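Local coordinates for MIF (Toxoplasma gondii, PDB 4DH4), which is a parasite member of the macrophage migration inhibitory factor family, a small alpha/beta protein that assembles as a trimer, at residues I5-A11 against Y42-M48; I60-G66 against Y96-K102. All coordinates share one frame; numbering follows the deposited sequence. Where two conformers were deposited one is given.

Both contacts pair parallel strands of one four-stranded mixed sheet, at its two flanks: interaction 1 joins strand 2-7 to strand 39-44, and interaction 2 joins strand 58-65 to strand 95-102, the outer strands being outermost within the chain. Each closes a beta-alpha-beta unit, the first through helix 13-31 and the second through helix 70-88, and the first is complete before the second begins. Their centres lie about 19 Å apart, on opposite sides of the chain's centre. The units meet in the middle, where strands 2-7 and 58-65 run antiparallel and I5 packs on I60. Both contacts touch the second subunit, so both flanks also take part in the subunit interface.

Interaction 1 of 2, residues I5-A11 against Y42-M48; sequences IFCPVAA and YSQTGQM
The parallel pair that closes the first beta-alpha-beta unit of the MIF fold passes through I5 and Y42 and then runs out into two loops that stay in contact beyond the strands. The backbone bonds alternate: S43 N to I5 O (2.8 Å), C7 N to S43 O (3.2 Å) and T45 N to C7 O (3.0 Å). On the face of I5 and C7, the Y42 ring does most of the work. With CG anti to the backbone N (chi1 -175°), the ring reaches along the sheet over the neighbouring strand: I5 CG2 meets Y42 CD2 at 3.7 Å, C7 CB packs near Y42 CE2, and A11 CB comes against Y42 CE1. The hydroxyl carries on to the loop and donates to V9 O at 2.8 Å, with that oxygen lying in the plane of the ring at its edge. Helices 13-31 and 70-88 cover this face with L19 and L88. F6 CB and T45 CG2 meet, with the methyl at the edge of the F6 ring; beyond the strand ends P8 CD rests on M48 SD, their side chains crossing at about a right angle. The extended Q44 side chain lies along the 8-10 loop; its NE2 bond to P8 O is weak, but a water held by P8 O, Q44 NE2 and T45 O reinforces it. M48 then pairs with a strand of the second subunit. Three main-chain bonds fix the strand register, and the Y42 hydroxyl ties down V9 O at the start of the inverse gamma turn centred on A10; the Q44 amide, exposed and sharing its water, probably grips its loop less firmly.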
# COMPACT_ATOMS: atom_id res chain seq x y z
N ILE A 5 -5.07 -6.70 3.32
CA ILE A 5 -6.32 -6.79 2.56
C ILE A 5 -7.00 -5.41 2.53
O ILE A 5 -7.26 -4.82 3.58
CB ILE A 5 -7.27 -7.82 3.22
CG1 ILE A 5 -6.62 -9.21 3.25
CG2 ILE A 5 -8.65 -7.84 2.52
CD1 ILE A 5 -7.30 -10.20 4.19
N PHE A 6 -7.28 -4.92 1.33
CA PHE A 6 -7.94 -3.63 1.13
C PHE A 6 -9.30 -3.89 0.50
O PHE A 6 -9.39 -4.51 -0.56
CB PHE A 6 -7.13 -2.73 0.19
CG PHE A 6 -5.79 -2.32 0.73
CD1 PHE A 6 -4.67 -3.12 0.54
CD2 PHE A 6 -5.65 -1.11 1.41
CE1 PHE A 6 -3.43 -2.74 1.03
CE2 PHE A 6 -4.41 -0.71 1.91
CZ PHE A 6 -3.29 -1.53 1.72
N CYS A 7 -10.35 -3.40 1.15
CA CYS A 7 -11.72 -3.70 0.71
C CYS A 7 -12.68 -2.62 1.22
O CYS A 7 -12.50 -2.12 2.32
CB CYS A 7 -12.11 -5.08 1.22
SG CYS A 7 -13.72 -5.67 0.72
N PRO A 8 -13.68 -2.23 0.40
CA PRO A 8 -14.65 -1.23 0.86
C PRO A 8 -15.65 -1.74 1.92
O PRO A 8 -16.30 -0.93 2.58
CB PRO A 8 -15.38 -0.81 -0.42
CG PRO A 8 -15.14 -1.87 -1.41
CD PRO A 8 -13.91 -2.64 -1.00
N VAL A 9 -15.74 -3.06 2.08
CA VAL A 9 -16.71 -3.67 3.02
C VAL A 9 -16.48 -3.21 4.46
O VAL A 9 -15.35 -3.26 4.97
CB VAL A 9 -16.73 -5.22 2.91
CG1 VAL A 9 -17.52 -5.85 4.05
CG2 VAL A 9 -17.29 -5.67 1.56
N ALA A 10 -17.54 -2.74 5.11
CA ALA A 10 -17.48 -2.30 6.49
C ALA A 10 -17.52 -3.51 7.43
O ALA A 10 -18.53 -3.79 8.07
CB ALA A 10 -18.61 -1.32 6.80
N ALA A 11 -16.40 -4.24 7.48
CA ALA A 11 -16.31 -5.45 8.28
C ALA A 11 -16.27 -5.14 9.77
O ALA A 11 -15.55 -4.23 10.20
CB ALA A 11 -15.10 -6.27 7.88
N TYR A 42 -6.30 -5.70 7.88
CA TYR A 42 -7.45 -5.33 7.07
C TYR A 42 -7.56 -3.82 7.05
O TYR A 42 -7.43 -3.15 8.08
CB TYR A 42 -8.74 -5.95 7.61
CG TYR A 42 -9.96 -5.70 6.74
CD1 TYR A 42 -10.84 -4.65 7.01
CD2 TYR A 42 -10.22 -6.51 5.64
CE1 TYR A 42 -11.96 -4.42 6.21
CE2 TYR A 42 -11.35 -6.30 4.84
CZ TYR A 42 -12.21 -5.25 5.13
OH TYR A 42 -13.32 -5.04 4.33
N SER A 43 -7.80 -3.27 5.87
CA SER A 43 -7.99 -1.84 5.75
C SER A 43 -9.25 -1.58 4.95
O SER A 43 -9.33 -1.96 3.78
CB SER A 43 -6.75 -1.19 5.11
OG SER A 43 -6.98 0.19 4.85
N GLN A 44 -10.25 -0.96 5.59
CA GLN A 44 -11.46 -0.54 4.88
C GLN A 44 -11.13 0.68 4.04
O GLN A 44 -10.78 1.74 4.57
CB GLN A 44 -12.64 -0.25 5.84
CG GLN A 44 -13.99 -0.09 5.11
CD GLN A 44 -15.13 0.47 5.97
OE1 GLN A 44 -15.11 0.38 7.20
NE2 GLN A 44 -16.13 1.04 5.31
N THR A 45 -11.22 0.52 2.72
CA THR A 45 -11.00 1.62 1.80
C THR A 45 -12.27 2.47 1.73
O THR A 45 -13.30 2.13 2.33
CB THR A 45 -10.65 1.10 0.38
OG1 THR A 45 -11.74 0.33 -0.14
CG2 THR A 45 -9.39 0.23 0.42
N GLY A 46 -12.18 3.59 1.01
CA GLY A 46 -13.37 4.23 0.48
C GLY A 46 -13.86 3.38 -0.68
O GLY A 46 -13.70 2.15 -0.67
N GLN A 47 -14.44 4.01 -1.68
CA GLN A 47 -14.99 3.30 -2.83
C GLN A 47 -13.91 2.55 -3.59
O GLN A 47 -12.76 2.99 -3.68
CB GLN A 47 -15.68 4.27 -3.78
CG GLN A 47 -16.81 5.07 -3.15
CD GLN A 47 -17.79 5.59 -4.18
OE1 GLN A 47 -17.60 5.42 -5.39
NE2 GLN A 47 -18.85 6.21 -3.71
N MET A 48 -14.31 1.40 -4.14
CA MET A 48 -13.46 0.64 -5.05
C MET A 48 -14.29 0.18 -6.24
O MET A 48 -15.47 -0.17 -6.10
CB MET A 48 -12.83 -0.56 -4.33
CG MET A 48 -11.56 -0.21 -3.52
SD MET A 48 -10.74 -1.64 -2.76
CE MET A 48 -10.56 -2.72 -4.16
O HOH W 1 -15.99 1.81 2.29
O HOH W 2 -14.18 -2.21 8.70

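Interaction 2 of 2, residues I60-G66 against Y96-K102. With SO4 (sulfate ion), chain B; SO4 (sulfate ion), chain C.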
# COMPACT_ATOMS: atom_id res chain seq x y z
N ILE A 60 -5.51 -7.56 -2.37
CA ILE A 60 -4.65 -7.88 -1.25
C ILE A 60 -3.20 -7.92 -1.71
O ILE A 60 -2.89 -8.39 -2.81
CB ILE A 60 -5.12 -9.16 -0.46
CG1 ILE A 60 -4.35 -10.42 -0.86
CG2 ILE A 60 -6.64 -9.38 -0.54
CD1 ILE A 60 -3.11 -10.63 -0.05
N ARG A 61 -2.33 -7.40 -0.87
CA ARG A 61 -0.90 -7.33 -1.15
C ARG A 61 -0.17 -8.30 -0.26
O ARG A 61 -0.28 -8.21 0.97
CB ARG A 61 -0.36 -5.91 -0.90
CG ARG A 61 -1.00 -4.80 -1.72
CD ARG A 61 -0.16 -3.53 -1.64
NE ARG A 61 1.12 -3.70 -2.34
CZ ARG A 61 2.31 -3.68 -1.76
NH1 ARG A 61 2.43 -3.47 -0.45
NH2 ARG A 61 3.40 -3.86 -2.49
N VAL A 62 0.55 -9.25 -0.84
CA VAL A 62 1.37 -10.16 -0.04
C VAL A 62 2.86 -10.12 -0.41
O VAL A 62 3.22 -10.17 -1.58
CB VAL A 62 0.78 -11.63 0.04
CG1 VAL A 62 -0.24 -11.89 -1.05
CG2 VAL A 62 1.88 -12.70 0.08
N ALA A 63 3.69 -9.99 0.62
CA ALA A 63 5.15 -9.84 0.48
C ALA A 63 5.86 -10.87 1.34
O ALA A 63 5.40 -11.20 2.43
CB ALA A 63 5.58 -8.44 0.89
N SER A 64 7.00 -11.35 0.85
CA SER A 64 7.79 -12.31 1.60
C SER A 64 9.24 -12.19 1.19
O SER A 64 9.55 -11.77 0.07
CB SER A 64 7.29 -13.74 1.35
OG SER A 64 8.00 -14.67 2.16
N ILE A 65 10.14 -12.58 2.09
CA ILE A 65 11.55 -12.72 1.76
C ILE A 65 11.71 -14.11 1.18
O ILE A 65 11.77 -15.10 1.90
CB ILE A 65 12.47 -12.54 2.99
CG1 ILE A 65 12.20 -11.18 3.66
CG2 ILE A 65 13.95 -12.67 2.58
CD1 ILE A 65 12.71 -11.10 5.10
N GLY A 66 11.75 -14.17 -0.15
CA GLY A 66 11.73 -15.46 -0.85
C GLY A 66 10.37 -16.13 -0.78
O GLY A 66 9.47 -15.65 -0.08
N TYR A 96 -8.23 -9.23 -6.50
CA TYR A 96 -6.86 -9.26 -7.01
C TYR A 96 -5.90 -9.47 -5.86
O TYR A 96 -5.98 -8.77 -4.85
CB TYR A 96 -6.48 -7.95 -7.70
CG TYR A 96 -6.78 -7.84 -9.19
CD1 TYR A 96 -7.07 -8.97 -9.97
CD2 TYR A 96 -6.71 -6.59 -9.82
CE1 TYR A 96 -7.33 -8.84 -11.35
CE2 TYR A 96 -6.96 -6.45 -11.19
CZ TYR A 96 -7.26 -7.58 -11.94
OH TYR A 96 -7.51 -7.45 -13.30
N THR A 97 -5.00 -10.43 -6.01
CA THR A 97 -3.91 -10.62 -5.06
C THR A 97 -2.60 -10.45 -5.83
O THR A 97 -2.40 -11.10 -6.85
CB THR A 97 -3.95 -12.02 -4.39
OG1 THR A 97 -5.23 -12.23 -3.78
CG2 THR A 97 -2.88 -12.13 -3.33
N THR A 98 -1.73 -9.56 -5.35
CA THR A 98 -0.42 -9.36 -5.98
C THR A 98 0.70 -9.67 -4.99
O THR A 98 0.55 -9.45 -3.78
CB THR A 98 -0.24 -7.95 -6.60
OG1 THR A 98 -0.22 -6.95 -5.57
CG2 THR A 98 -1.36 -7.65 -7.59
N PHE A 99 1.81 -10.16 -5.53
CA PHE A 99 2.90 -10.72 -4.74
C PHE A 99 4.19 -9.98 -4.99
O PHE A 99 4.49 -9.59 -6.13
CB PHE A 99 3.04 -12.21 -5.06
CG PHE A 99 1.82 -13.01 -4.71
CD1 PHE A 99 1.73 -13.70 -3.50
CD2 PHE A 99 0.73 -13.06 -5.59
CE1 PHE A 99 0.59 -14.42 -3.16
CE2 PHE A 99 -0.43 -13.79 -5.25
CZ PHE A 99 -0.49 -14.46 -4.04
N THR A 100 4.96 -9.79 -3.93
CA THR A 100 6.23 -9.07 -4.01
C THR A 100 7.32 -9.84 -3.27
O THR A 100 7.16 -10.17 -2.09
CB THR A 100 6.10 -7.64 -3.42
OG1 THR A 100 5.08 -6.92 -4.14
CG2 THR A 100 7.42 -6.88 -3.53
N ASN A 101 8.39 -10.17 -3.99
CA ASN A 101 9.56 -10.80 -3.39
C ASN A 101 10.53 -9.73 -2.89
O ASN A 101 11.02 -8.89 -3.67
CB ASN A 101 10.29 -11.70 -4.38
CG ASN A 101 11.57 -12.27 -3.80
OD1 ASN A 101 12.68 -11.97 -4.25
ND2 ASN A 101 11.42 -13.07 -2.76
N LYS A 102 10.80 -9.76 -1.60
CA LYS A 102 11.72 -8.82 -0.99
C LYS A 102 13.06 -9.47 -0.69
O LYS A 102 13.12 -10.64 -0.30
CB LYS A 102 11.14 -8.26 0.32
CG LYS A 102 9.71 -7.72 0.23
CD LYS A 102 9.60 -6.51 -0.72
CE LYS A 102 10.38 -5.30 -0.23
NZ LYS A 102 9.99 -4.10 -1.02
S SO4 B . 6.30 -4.19 0.20
O1 SO4 B . 6.90 -4.95 1.30
O2 SO4 B . 5.11 -3.53 0.71
O3 SO4 B . 7.28 -3.24 -0.27
O4 SO4 B . 5.94 -5.14 -0.85
S SO4 C . 1.79 -4.23 -6.02
O1 SO4 C . 0.93 -4.91 -6.98
O2 SO4 C . 0.94 -3.59 -5.03
O3 SO4 C . 2.66 -5.22 -5.41
O4 SO4 C . 2.56 -3.22 -6.75
O HOH W 3 -2.82 -6.43 -4.71
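I60 pairs with T97 within a long parallel pairing whose backbone bonds alternate from I60 N to Y96 O through to K102 N to S64 O. Of the six, V62 N to T98 O (2.9 Å) and K102 N to S64 O are almost straight at the hydrogen, 178° and 179°, and CA-H...O contacts fill in between them. Apolar contacts lie on the face of I60, V62 and F99: in the modelled conformers V62 CG1 meets CE1 of the F99 ring, the two side chains pointing the same way, and T97 CG2 touches I60 and V62, but I60 and V62 each have a second conformer and the detail is doubtful.

Charged and polar groups gather on the face of R61, T98, T100 and K102, round two sulfate ions probably taken from the crystallisation liquor. The bend at chi3 (69°) turns the R61 guanidinium so that both ions lie at its edge, in its plane: NE donates to O2 of the chain C sulfate (2.7 Å) and NH1 to O2 of the chain B sulfate (2.9 Å). T98 OG1 donates to O1 of the chain C ion at 2.7 Å. K102 NZ reaches O3 of the chain B ion (2.9 Å) and also bonds F99 O of the third subunit. K2 and residues of the other subunits bind the sulfates too, so this anion site spans the subunits. A water bridges I60 O and T98 OG1.

Helix 70-88 packs over the apolar face through L80, A77 and I76; strand 2-7 flanks 58-65, and Y96 to T98 continue the sheet antiparallel into the second subunit.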